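Peptidyl-prolyl cis-trans isomerase FKBP13, chloroplastic (Arabidopsis thaliana, PDB 1U79) catalyses the cis-trans isomerisation of proline peptide bonds, speeding protein folding in the chloroplast thylakoid lumen, and regulates accumulation of the photosynthetic Rieske protein. Local coordinates at residues S12-C17 with L91-E96; G39-G44 with S117-D122; F59-G64 with G73-D78; S8-G13 with D78-M83. All coordinates share one frame; numbering follows the deposited sequence.

Contact 1 (S12-C17 with L91-E96)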
loop_
_atom_site.group_PDB
_atom_site.type_symbol
_atom_site.label_atom_id
_atom_site.label_comp_id
_atom_site.label_asym_id
_atom_site.label_seq_id
_atom_site.Cartn_x
_atom_site.Cartn_y
_atom_site.Cartn_z
ATOM N N SER A 12 5.503 7.508 -11.974
ATOM C CA SER A 12 6.385 6.451 -11.476
ATOM C C SER A 12 5.896 5.029 -11.709
ATOM O O SER A 12 6.630 4.073 -11.467
ATOM C CB SER A 12 6.605 6.640 -9.983
ATOM O OG SER A 12 5.415 6.336 -9.276
ATOM N N GLY A 13 4.661 4.886 -12.169
ATOM C CA GLY A 13 4.103 3.563 -12.372
ATOM C C GLY A 13 3.157 3.199 -11.237
ATOM O O GLY A 13 2.293 2.339 -11.384
ATOM N N LEU A 14 3.332 3.839 -10.087
ATOM C CA LEU A 14 2.459 3.584 -8.948
ATOM C C LEU A 14 1.071 4.033 -9.386
ATOM O O LEU A 14 0.880 5.198 -9.756
ATOM C CB LEU A 14 2.915 4.400 -7.731
ATOM C CG LEU A 14 2.187 4.187 -6.403
ATOM C CD1 LEU A 14 2.323 2.731 -5.945
ATOM C CD2 LEU A 14 2.775 5.128 -5.355
ATOM N N ALA A 15 0.100 3.128 -9.346
ATOM C CA ALA A 15 -1.253 3.475 -9.765
ATOM C C ALA A 15 -2.250 3.285 -8.635
ATOM O O ALA A 15 -2.023 2.497 -7.714
ATOM C CB ALA A 15 -1.659 2.644 -10.962
ATOM N N PHE A 16 -3.359 4.006 -8.708
ATOM C CA PHE A 16 -4.361 3.916 -7.664
ATOM C C PHE A 16 -5.760 4.176 -8.197
ATOM O O PHE A 16 -5.941 4.664 -9.311
ATOM C CB PHE A 16 -4.086 4.970 -6.594
ATOM C CG PHE A 16 -4.545 6.358 -6.993
ATOM C CD1 PHE A 16 -3.841 7.092 -7.938
ATOM C CD2 PHE A 16 -5.726 6.888 -6.480
ATOM C CE1 PHE A 16 -4.310 8.344 -8.374
ATOM C CE2 PHE A 16 -6.203 8.138 -6.911
ATOM C CZ PHE A 16 -5.487 8.860 -7.861
ATOM N N CYS A 17 -6.739 3.844 -7.368
ATOM C CA CYS A 17 -8.141 4.112 -7.643
ATOM C C CYS A 17 -8.759 4.235 -6.261
ATOM O O CYS A 17 -8.540 3.379 -5.404
ATOM C CB CYS A 17 -8.816 2.980 -8.433
ATOM S SG CYS A 17 -8.822 1.353 -7.619
ATOM N N LEU A 91 -4.164 0.009 -4.532
ATOM C CA LEU A 91 -2.879 0.443 -5.055
ATOM C C LEU A 91 -2.217 -0.654 -5.870
ATOM O O LEU A 91 -2.235 -1.825 -5.474
ATOM C CB LEU A 91 -1.918 0.814 -3.916
ATOM C CG LEU A 91 -2.106 2.049 -3.036
ATOM C CD1 LEU A 91 -1.012 2.020 -1.962
ATOM C CD2 LEU A 91 -2.005 3.341 -3.875
ATOM N N ARG A 92 -1.639 -0.264 -7.003
ATOM C CA ARG A 92 -0.897 -1.181 -7.865
ATOM C C ARG A 92 0.525 -0.657 -7.769
ATOM O O ARG A 92 0.817 0.462 -8.211
ATOM C CB ARG A 92 -1.382 -1.124 -9.311
ATOM C CG ARG A 92 -0.628 -2.085 -10.225
ATOM C CD ARG A 92 -1.451 -2.453 -11.469
ATOM N NE ARG A 92 -0.735 -3.400 -12.330
ATOM C CZ ARG A 92 0.235 -3.037 -13.159
ATOM N NH1 ARG A 92 0.581 -1.767 -13.234
ATOM N NH2 ARG A 92 0.867 -3.930 -13.898
ATOM N N ILE A 93 1.410 -1.478 -7.204
ATOM C CA ILE A 93 2.785 -1.060 -6.960
ATOM C C ILE A 93 3.834 -1.809 -7.762
ATOM O O ILE A 93 3.996 -3.011 -7.602
ATOM C CB ILE A 93 3.130 -1.230 -5.452
ATOM C CG1 ILE A 93 2.062 -0.534 -4.597
ATOM C CG2 ILE A 93 4.530 -0.665 -5.166
ATOM C CD1 ILE A 93 2.290 -0.629 -3.104
ATOM N N PRO A 94 4.571 -1.100 -8.631
ATOM C CA PRO A 94 5.603 -1.769 -9.428
ATOM C C PRO A 94 6.668 -2.248 -8.442
ATOM O O PRO A 94 6.828 -1.656 -7.382
ATOM C CB PRO A 94 6.131 -0.655 -10.334
ATOM C CG PRO A 94 5.006 0.319 -10.409
ATOM C CD PRO A 94 4.458 0.320 -8.996
ATOM N N PRO A 95 7.411 -3.314 -8.785
ATOM C CA PRO A 95 8.457 -3.869 -7.918
ATOM C C PRO A 95 9.459 -2.837 -7.407
ATOM O O PRO A 95 9.929 -2.937 -6.280
ATOM C CB PRO A 95 9.129 -4.911 -8.807
ATOM C CG PRO A 95 8.025 -5.340 -9.710
ATOM C CD PRO A 95 7.341 -4.052 -10.057
ATOM N N GLU A 96 9.794 -1.865 -8.252
ATOM C CA GLU A 96 10.746 -0.809 -7.898
ATOM C C GLU A 96 10.349 -0.081 -6.607
ATOM O O GLU A 96 11.212 0.374 -5.856
ATOM C CB GLU A 96 10.855 0.203 -9.054
ATOM C CG GLU A 96 9.540 0.923 -9.361
ATOM C CD GLU A 96 9.521 1.615 -10.721
ATOM O OE1 GLU A 96 9.775 0.940 -11.741
ATOM O OE2 GLU A 96 9.236 2.832 -10.769
#
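This is an antiparallel strand pairing, in which strand 15-18 near the N terminus lies along strand 88-93 of the FKBP sheet. Ala15 and Arg92 form a hydrogen-bonded pair, gripped by two almost straight bonds. Ala15 N donates a hydrogen bond to Arg92 O at 3.0 Å, within the carbonyl plane, whereas Arg92 N reaches Ala15 O at 2.9 Å from above that carbonyl's plane. Phe16 and Leu91 follow as a non-hydrogen-bonded pair, and Leu91 CD2 touches Phe16 CB at 3.8 Å; the Phe16 ring swings away. Before the strand, Leu14 places CG anti to its backbone N (chi1 -175°) and lies alongside Ile93, with CD1 against Ile93 CG1 at 3.5 Å. Pro94 packs its ring on the backbone, CG 3.5 Å from Gly13 O, and a beta carbon on Gly13 would be crowded by that CG. Glu96 OE2 comes within 3.0 Å of Ser12 O, two acceptors facing each other, which may raise the acid's pKa. Strand 88-93 continues the sheet to strand 119-128 through backbone hydrogen bonds of Leu91 with Phe121 and Ile93 with Leu119, while strand 8-9 flanks strand 15-18 and the Cys5-Cys17 disulfide links it to the chain's N-terminal end.

Contact 2 (G39-G44 with S117-D122)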
loop_
_atom_site.group_PDB
_atom_site.type_symbol
_atom_site.label_atom_id
_atom_site.label_comp_id
_atom_site.label_asym_id
_atom_site.label_seq_id
_atom_site.Cartn_x
_atom_site.Cartn_y
_atom_site.Cartn_z
ATOM N N GLY A 39 -3.083 -7.586 0.868
ATOM C CA GLY A 39 -2.100 -7.502 -0.193
ATOM C C GLY A 39 -2.139 -8.777 -1.007
ATOM O O GLY A 39 -2.077 -9.883 -0.450
ATOM N N LYS A 40 -2.241 -8.627 -2.322
ATOM C CA LYS A 40 -2.299 -9.768 -3.227
ATOM C C LYS A 40 -1.343 -9.607 -4.395
ATOM O O LYS A 40 -0.979 -8.484 -4.782
ATOM C CB LYS A 40 -3.692 -9.923 -3.832
ATOM C CG LYS A 40 -4.865 -9.912 -2.881
ATOM C CD LYS A 40 -6.146 -9.921 -3.725
ATOM C CE LYS A 40 -7.405 -9.969 -2.880
ATOM N NZ LYS A 40 -8.612 -9.798 -3.746
ATOM N N LEU A 41 -0.961 -10.738 -4.976
ATOM C CA LEU A 41 -0.094 -10.734 -6.140
ATOM C C LEU A 41 -1.067 -10.615 -7.312
ATOM O O LEU A 41 -2.279 -10.698 -7.118
ATOM C CB LEU A 41 0.691 -12.048 -6.230
ATOM C CG LEU A 41 1.661 -12.337 -5.079
ATOM C CD1 LEU A 41 2.332 -13.714 -5.284
ATOM C CD2 LEU A 41 2.714 -11.230 -5.022
ATOM N N GLU A 42 -0.549 -10.439 -8.520
ATOM C CA GLU A 42 -1.404 -10.292 -9.694
ATOM C C GLU A 42 -2.165 -11.535 -10.133
ATOM O O GLU A 42 -2.893 -11.499 -11.126
ATOM C CB GLU A 42 -0.583 -9.759 -10.866
ATOM C CG GLU A 42 -0.347 -8.266 -10.824
ATOM C CD GLU A 42 -1.611 -7.466 -11.099
ATOM O OE1 GLU A 42 -2.594 -8.050 -11.612
ATOM O OE2 GLU A 42 -1.616 -6.248 -10.816
ATOM N N ASN A 43 -2.014 -12.638 -9.411
ATOM C CA ASN A 43 -2.732 -13.848 -9.777
ATOM C C ASN A 43 -3.868 -14.054 -8.781
ATOM O O ASN A 43 -4.597 -15.042 -8.840
ATOM C CB ASN A 43 -1.783 -15.052 -9.784
ATOM C CG ASN A 43 -1.247 -15.381 -8.410
ATOM O OD1 ASN A 43 -1.191 -14.525 -7.532
ATOM N ND2 ASN A 43 -0.836 -16.622 -8.219
ATOM N N GLY A 44 -4.011 -13.100 -7.867
ATOM C CA GLY A 44 -5.069 -13.174 -6.875
ATOM C C GLY A 44 -4.652 -13.764 -5.544
ATOM O O GLY A 44 -5.434 -13.773 -4.603
ATOM N N SER A 117 7.850 -8.563 -8.289
ATOM C CA SER A 117 6.407 -8.634 -8.167
ATOM C C SER A 117 5.694 -7.289 -8.096
ATOM O O SER A 117 6.059 -6.416 -7.315
ATOM C CB SER A 117 6.016 -9.429 -6.912
ATOM O OG SER A 117 6.338 -10.806 -7.032
ATOM N N VAL A 118 4.669 -7.132 -8.923
ATOM C CA VAL A 118 3.828 -5.945 -8.863
ATOM C C VAL A 118 2.888 -6.337 -7.725
ATOM O O VAL A 118 2.398 -7.468 -7.686
ATOM C CB VAL A 118 2.990 -5.766 -10.139
ATOM C CG1 VAL A 118 1.934 -4.684 -9.911
ATOM C CG2 VAL A 118 3.896 -5.404 -11.308
ATOM N N LEU A 119 2.649 -5.434 -6.785
ATOM C CA LEU A 119 1.777 -5.768 -5.670
ATOM C C LEU A 119 0.461 -5.010 -5.712
ATOM O O LEU A 119 0.410 -3.847 -6.101
ATOM C CB LEU A 119 2.483 -5.456 -4.351
ATOM C CG LEU A 119 3.886 -6.034 -4.174
ATOM C CD1 LEU A 119 4.398 -5.684 -2.779
ATOM C CD2 LEU A 119 3.850 -7.555 -4.366
ATOM N N LEU A 120 -0.613 -5.668 -5.315
ATOM C CA LEU A 120 -1.903 -5.002 -5.273
ATOM C C LEU A 120 -2.328 -4.946 -3.819
ATOM O O LEU A 120 -2.271 -5.958 -3.118
ATOM C CB LEU A 120 -2.951 -5.780 -6.079
ATOM C CG LEU A 120 -2.898 -5.701 -7.609
ATOM C CD1 LEU A 120 -3.949 -6.642 -8.199
ATOM C CD2 LEU A 120 -3.152 -4.278 -8.077
ATOM N N PHE A 121 -2.710 -3.766 -3.347
ATOM C CA PHE A 121 -3.193 -3.645 -1.978
ATOM C C PHE A 121 -4.535 -2.942 -1.964
ATOM O O PHE A 121 -4.793 -2.050 -2.782
ATOM C CB PHE A 121 -2.258 -2.819 -1.088
ATOM C CG PHE A 121 -0.983 -3.514 -0.692
ATOM C CD1 PHE A 121 0.165 -3.397 -1.474
ATOM C CD2 PHE A 121 -0.915 -4.241 0.497
ATOM C CE1 PHE A 121 1.366 -3.986 -1.079
ATOM C CE2 PHE A 121 0.281 -4.837 0.900
ATOM C CZ PHE A 121 1.423 -4.708 0.112
ATOM N N ASP A 122 -5.393 -3.375 -1.052
ATOM C CA ASP A 122 -6.670 -2.722 -0.833
ATOM C C ASP A 122 -6.348 -2.104 0.517
ATOM O O ASP A 122 -6.088 -2.820 1.485
ATOM C CB ASP A 122 -7.806 -3.735 -0.717
ATOM C CG ASP A 122 -8.714 -3.721 -1.932
ATOM O OD1 ASP A 122 -8.244 -3.328 -3.022
ATOM O OD2 ASP A 122 -9.895 -4.111 -1.804
HETATM O O HOH W 1 2.140 -9.828 -8.549
#
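Ser117 enters the second segment with OG bonded to Pro114 O, and this hydroxyl lies beside Leu41 CD2. Val118 turns its carbonyl to a bridging water, which donates to Val118 O and accepts from Glu42 N at 2.8 Å. Leu119 lies side by side with Leu41, their CD2 methyls 3.9 Å apart. Leu120 forms the antiparallel hydrogen-bonded pair with Lys40: Lys40 N binds Leu120 O at 2.8 Å and Leu120 N binds Lys40 O at 2.9 Å, both nearly along the C=O axes. The Leu120 isobutyl group is crossed at about a right angle by Glu42, whose chain bends at chi2 (-71°) to set OE2 3.5 Å from Leu120 CG; OE2 also forms a long, weak ion pair with Arg92 NE. An alanine in place of Leu120 removes the branched carbons that Glu42 packs across and would probably leave that carboxylate less firmly placed. Phe121, the non-hydrogen-bonded partner of Gly39, brings CD2 to 3.5 Å from Gly39 CA; a beta carbon on Gly39 would clash with the ring. The same ring meets Trp70 edge-to-face and also Phe47, an aromatic cluster consistent with the ligand pocket of FKBP folds, in which a tryptophan forms the base.

Contact 3 (F59-G64 with G73-D78)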
loop_
_atom_site.group_PDB
_atom_site.type_symbol
_atom_site.label_atom_id
_atom_site.label_comp_id
_atom_site.label_asym_id
_atom_site.label_seq_id
_atom_site.Cartn_x
_atom_site.Cartn_y
_atom_site.Cartn_z
ATOM N N PHE A 59 1.526 2.324 12.143
ATOM C CA PHE A 59 2.860 2.741 11.700
ATOM C C PHE A 59 2.882 4.223 11.345
ATOM O O PHE A 59 1.819 4.827 11.177
ATOM C CB PHE A 59 3.259 1.936 10.454
ATOM C CG PHE A 59 2.382 2.206 9.245
ATOM C CD1 PHE A 59 2.873 2.918 8.158
ATOM C CD2 PHE A 59 1.064 1.754 9.206
ATOM C CE1 PHE A 59 2.063 3.179 7.041
ATOM C CE2 PHE A 59 0.245 2.009 8.103
ATOM C CZ PHE A 59 0.748 2.723 7.017
ATOM N N ARG A 60 4.067 4.830 11.253
ATOM C CA ARG A 60 4.080 6.235 10.841
ATOM C C ARG A 60 4.241 6.287 9.345
ATOM O O ARG A 60 5.001 5.528 8.750
ATOM C CB ARG A 60 5.175 7.118 11.457
ATOM C CG ARG A 60 6.247 6.521 12.286
ATOM C CD ARG A 60 6.532 7.580 13.343
ATOM N NE ARG A 60 5.290 7.733 14.082
ATOM C CZ ARG A 60 4.808 8.869 14.563
ATOM N NH1 ARG A 60 5.461 10.007 14.406
ATOM N NH2 ARG A 60 3.641 8.855 15.178
ATOM N N ILE A 61 3.522 7.212 8.741
ATOM C CA ILE A 61 3.530 7.354 7.306
ATOM C C ILE A 61 4.545 8.386 6.836
ATOM O O ILE A 61 4.797 9.390 7.509
ATOM C CB ILE A 61 2.113 7.742 6.833
ATOM C CG1 ILE A 61 2.058 7.787 5.306
ATOM C CG2 ILE A 61 1.695 9.086 7.460
ATOM C CD1 ILE A 61 2.077 6.410 4.668
ATOM N N GLY A 62 5.143 8.111 5.681
ATOM C CA GLY A 62 6.091 9.025 5.082
ATOM C C GLY A 62 7.516 9.061 5.599
ATOM O O GLY A 62 8.255 9.981 5.257
ATOM N N VAL A 63 7.926 8.072 6.389
ATOM C CA VAL A 63 9.285 8.078 6.919
ATOM C C VAL A 63 10.059 6.790 6.659
ATOM O O VAL A 63 11.046 6.503 7.338
ATOM C CB VAL A 63 9.284 8.370 8.429
ATOM C CG1 VAL A 63 8.548 9.671 8.695
ATOM C CG2 VAL A 63 8.636 7.229 9.189
ATOM N N GLY A 64 9.606 6.027 5.666
ATOM C CA GLY A 64 10.270 4.785 5.308
ATOM C C GLY A 64 10.075 3.619 6.260
ATOM O O GLY A 64 10.958 2.781 6.407
ATOM N N GLY A 73 1.865 6.042 -1.967
ATOM C CA GLY A 73 0.490 5.680 -2.257
ATOM C C GLY A 73 -0.548 6.170 -1.269
ATOM O O GLY A 73 -1.720 6.286 -1.619
ATOM N N ILE A 74 -0.129 6.454 -0.037
ATOM C CA ILE A 74 -1.049 6.926 0.989
ATOM C C ILE A 74 -0.887 8.426 1.246
ATOM O O ILE A 74 -1.860 9.151 1.425
ATOM C CB ILE A 74 -0.813 6.167 2.312
ATOM C CG1 ILE A 74 -1.113 4.683 2.105
ATOM C CG2 ILE A 74 -1.680 6.745 3.424
ATOM C CD1 ILE A 74 -0.636 3.801 3.259
ATOM N N LEU A 75 0.353 8.890 1.244
ATOM C CA LEU A 75 0.632 10.296 1.499
ATOM C C LEU A 75 0.543 11.111 0.213
ATOM O O LEU A 75 0.356 12.329 0.245
ATOM C CB LEU A 75 2.035 10.434 2.094
ATOM C CG LEU A 75 2.324 11.652 2.965
ATOM C CD1 LEU A 75 1.361 11.685 4.146
ATOM C CD2 LEU A 75 3.761 11.572 3.463
ATOM N N GLY A 76 0.692 10.435 -0.920
ATOM C CA GLY A 76 0.640 11.140 -2.184
ATOM C C GLY A 76 2.025 11.349 -2.751
ATOM O O GLY A 76 3.021 11.266 -2.027
ATOM N N SER A 77 2.073 11.630 -4.049
ATOM C CA SER A 77 3.308 11.845 -4.793
ATOM C C SER A 77 2.868 12.541 -6.089
ATOM O O SER A 77 1.705 12.895 -6.232
ATOM C CB SER A 77 3.942 10.484 -5.115
ATOM O OG SER A 77 5.248 10.618 -5.644
ATOM N N ASP A 78 3.787 12.749 -7.027
ATOM C CA ASP A 78 3.407 13.365 -8.293
ATOM C C ASP A 78 2.355 12.478 -8.957
ATOM O O ASP A 78 2.577 11.283 -9.156
ATOM C CB ASP A 78 4.614 13.495 -9.216
ATOM C CG ASP A 78 5.381 14.783 -9.005
ATOM O OD1 ASP A 78 5.063 15.526 -8.056
ATOM O OD2 ASP A 78 6.309 15.052 -9.799
#
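The hydrophobic core between sheet and helix that defines the FKBP fold is sampled here, where the end of strand 57-60 and the turn after it meet the last turn of helix 68-75. No hydrogen bond crosses between the two segments; the join is made by aliphatic carbons. Ile61 points at the helix, with CG1 anti to its backbone N (chi1 -175°), and crosses both partners obliquely. Its CD1 methyl sits 3.7 Å from Ile74 CB, while its CG1 lies 4.1 Å from Leu75 CD1. An alanine in place of Ile61 removes the CG1 and CD1 that touch Leu75 and Ile74, and would probably weaken the seating of the helix end. Phe59 meets Ile74 tip to tip: Ile74 CD1 stands at the ring's edge, near its plane, 4.1 Å from Phe59 CZ. Leu75 CD2 rests on Gly62 CA at 3.8 Å, and a beta carbon on Gly62, whose phi is positive, would collide with that methyl. Gly76 leaves the helix with positive phi. Asp71, one turn earlier in the helix, receives Gly62 N and Gly64 N on its two carboxylate oxygens, Trp70 meets the Phe59 ring, and Ile33 of strand 32-40 packs beside both Phe59 and Ile61.

Contact 4 (S8-G13 with D78-M83)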
loop_
_atom_site.group_PDB
_atom_site.type_symbol
_atom_site.label_atom_id
_atom_site.label_comp_id
_atom_site.label_asym_id
_atom_site.label_seq_id
_atom_site.Cartn_x
_atom_site.Cartn_y
_atom_site.Cartn_z
ATOM N N SER A 8 -5.453 5.006 -12.087
ATOM C CA SER A 8 -4.901 6.265 -12.558
ATOM C C SER A 8 -3.432 5.909 -12.373
ATOM O O SER A 8 -3.032 5.529 -11.277
ATOM C CB SER A 8 -5.279 7.424 -11.634
ATOM O OG SER A 8 -4.503 8.571 -11.935
ATOM N N VAL A 9 -2.642 6.001 -13.435
ATOM C CA VAL A 9 -1.228 5.642 -13.360
ATOM C C VAL A 9 -0.367 6.900 -13.288
ATOM O O VAL A 9 -0.412 7.731 -14.192
ATOM C CB VAL A 9 -0.820 4.799 -14.599
ATOM C CG1 VAL A 9 0.606 4.254 -14.446
ATOM C CG2 VAL A 9 -1.803 3.679 -14.791
ATOM N N SER A 10 0.392 7.037 -12.202
ATOM C CA SER A 10 1.264 8.188 -11.996
ATOM C C SER A 10 2.555 8.014 -12.788
ATOM O O SER A 10 2.832 6.932 -13.300
ATOM C CB SER A 10 1.604 8.333 -10.507
ATOM O OG SER A 10 2.544 7.353 -10.109
ATOM N N PRO A 11 3.362 9.083 -12.897
ATOM C CA PRO A 11 4.634 9.074 -13.623
ATOM C C PRO A 11 5.570 7.932 -13.234
ATOM O O PRO A 11 6.339 7.448 -14.059
ATOM C CB PRO A 11 5.240 10.427 -13.266
ATOM C CG PRO A 11 4.041 11.311 -13.167
ATOM C CD PRO A 11 3.068 10.436 -12.382
ATOM N N SER A 12 5.503 7.508 -11.974
ATOM C CA SER A 12 6.385 6.451 -11.476
ATOM C C SER A 12 5.896 5.029 -11.709
ATOM O O SER A 12 6.630 4.073 -11.467
ATOM C CB SER A 12 6.605 6.640 -9.983
ATOM O OG SER A 12 5.415 6.336 -9.276
ATOM N N GLY A 13 4.661 4.886 -12.169
ATOM C CA GLY A 13 4.103 3.563 -12.372
ATOM C C GLY A 13 3.157 3.199 -11.237
ATOM O O GLY A 13 2.293 2.339 -11.384
ATOM N N ASP A 78 3.787 12.749 -7.027
ATOM C CA ASP A 78 3.407 13.365 -8.293
ATOM C C ASP A 78 2.355 12.478 -8.957
ATOM O O ASP A 78 2.577 11.283 -9.156
ATOM C CB ASP A 78 4.614 13.495 -9.216
ATOM C CG ASP A 78 5.381 14.783 -9.005
ATOM O OD1 ASP A 78 5.063 15.526 -8.056
ATOM O OD2 ASP A 78 6.309 15.052 -9.799
ATOM N N GLY A 79 1.208 13.058 -9.294
ATOM C CA GLY A 79 0.166 12.278 -9.928
ATOM C C GLY A 79 -0.633 11.431 -8.948
ATOM O O GLY A 79 -1.531 10.696 -9.348
ATOM N N ILE A 80 -0.310 11.518 -7.663
ATOM C CA ILE A 80 -1.043 10.750 -6.665
ATOM C C ILE A 80 -1.495 11.603 -5.488
ATOM O O ILE A 80 -0.679 12.043 -4.679
ATOM C CB ILE A 80 -0.196 9.576 -6.111
ATOM C CG1 ILE A 80 0.115 8.591 -7.235
ATOM C CG2 ILE A 80 -0.955 8.870 -4.980
ATOM C CD1 ILE A 80 0.857 7.353 -6.794
ATOM N N PRO A 81 -2.808 11.862 -5.385
ATOM C CA PRO A 81 -3.298 12.666 -4.268
ATOM C C PRO A 81 -3.294 11.803 -3.016
ATOM O O PRO A 81 -3.347 10.580 -3.097
ATOM C CB PRO A 81 -4.714 13.033 -4.699
ATOM C CG PRO A 81 -5.141 11.816 -5.445
ATOM C CD PRO A 81 -3.916 11.459 -6.269
ATOM N N PRO A 82 -3.266 12.432 -1.842
ATOM C CA PRO A 82 -3.257 11.716 -0.565
ATOM C C PRO A 82 -4.569 11.023 -0.279
ATOM O O PRO A 82 -5.624 11.436 -0.770
ATOM C CB PRO A 82 -3.028 12.824 0.468
ATOM C CG PRO A 82 -2.639 14.043 -0.346
ATOM C CD PRO A 82 -3.348 13.884 -1.633
ATOM N N MET A 83 -4.506 9.968 0.524
ATOM C CA MET A 83 -5.724 9.303 0.939
ATOM C C MET A 83 -6.280 10.207 2.029
ATOM O O MET A 83 -5.536 10.986 2.634
ATOM C CB MET A 83 -5.431 7.928 1.544
ATOM C CG MET A 83 -5.289 6.815 0.535
ATOM S SD MET A 83 -5.228 5.213 1.384
ATOM C CE MET A 83 -6.941 4.975 1.740
HETATM O O HOH W 2 -1.997 9.264 -11.418
HETATM O O HOH W 3 4.542 9.434 -9.183
#
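The flat group here is the peptide joining Asp78 to Gly79. Over one face of it stands the puckered ring of Pro11, whose CD methylene does the touching, 3.4 Å from Asp78 O. Ser10 CB and a water instead meet that oxygen close to the peptide plane, the serine with its CB at 3.4 Å from Asp78 O. Gly79 CA comes next in this peptide, close to Pro11 CD, and a beta carbon on Gly79 would clash with Pro11 CD and crowd Ser10 CB. Ile80 supplies the apolar side, its CG1 lying 3.6 Å from Ser10 CB and its CD1 near Ser10 OG.

No direct hydrogen bond joins the segments, so water does the polar work. One water donates both to Ser10 OG and to Asp78 O, at 2.7 Å from the latter. A second donates to Gly79 O at 2.6 Å and is also hydrogen-bonded to Ser8 OG. Ser10 OG sits in the crowded position between its backbone N and carbonyl carbon (chi1 75°), a torsion that turns it back over its own loop. There it accepts from Ser12 OG at 3.2 Å, in addition to its water, and donates to Leu14 O, so the buried hydroxyl is satisfied and its rotation is fixed by three partners.

The backbone closes the loop too: Gly13 N donates to Ser10 O at 3.0 Å across a type I beta turn. This turn forms part of the connection of a beta hairpin, strand 8-9 folding back antiparallel on strand 15-18, and the loop following helix 68-75 lies against that connection.

From the N terminus, strand 8-9 and its turn come first, and contact 4 brings them to the loop 78-83, closing a loop of some 65 residues. Contact 1 starts from the same stretch, sharing Ser12 and Gly13, and closes on strand 88-93. Contact 2 begins later, at the end of strand 32-40, and finishes later, on strand 119-128, so it crosses both contacts 1 and 4. Contact 3 is local and nests inside the loops of all three others. Contacts 1 and 2 are joined through the neighbouring strands 88-93 and 119-128, whereas Ile74 O to Met83 N links contacts 3 and 4. Together they tie the N-terminal hairpin, the main sheet and helix 68-75 into one body.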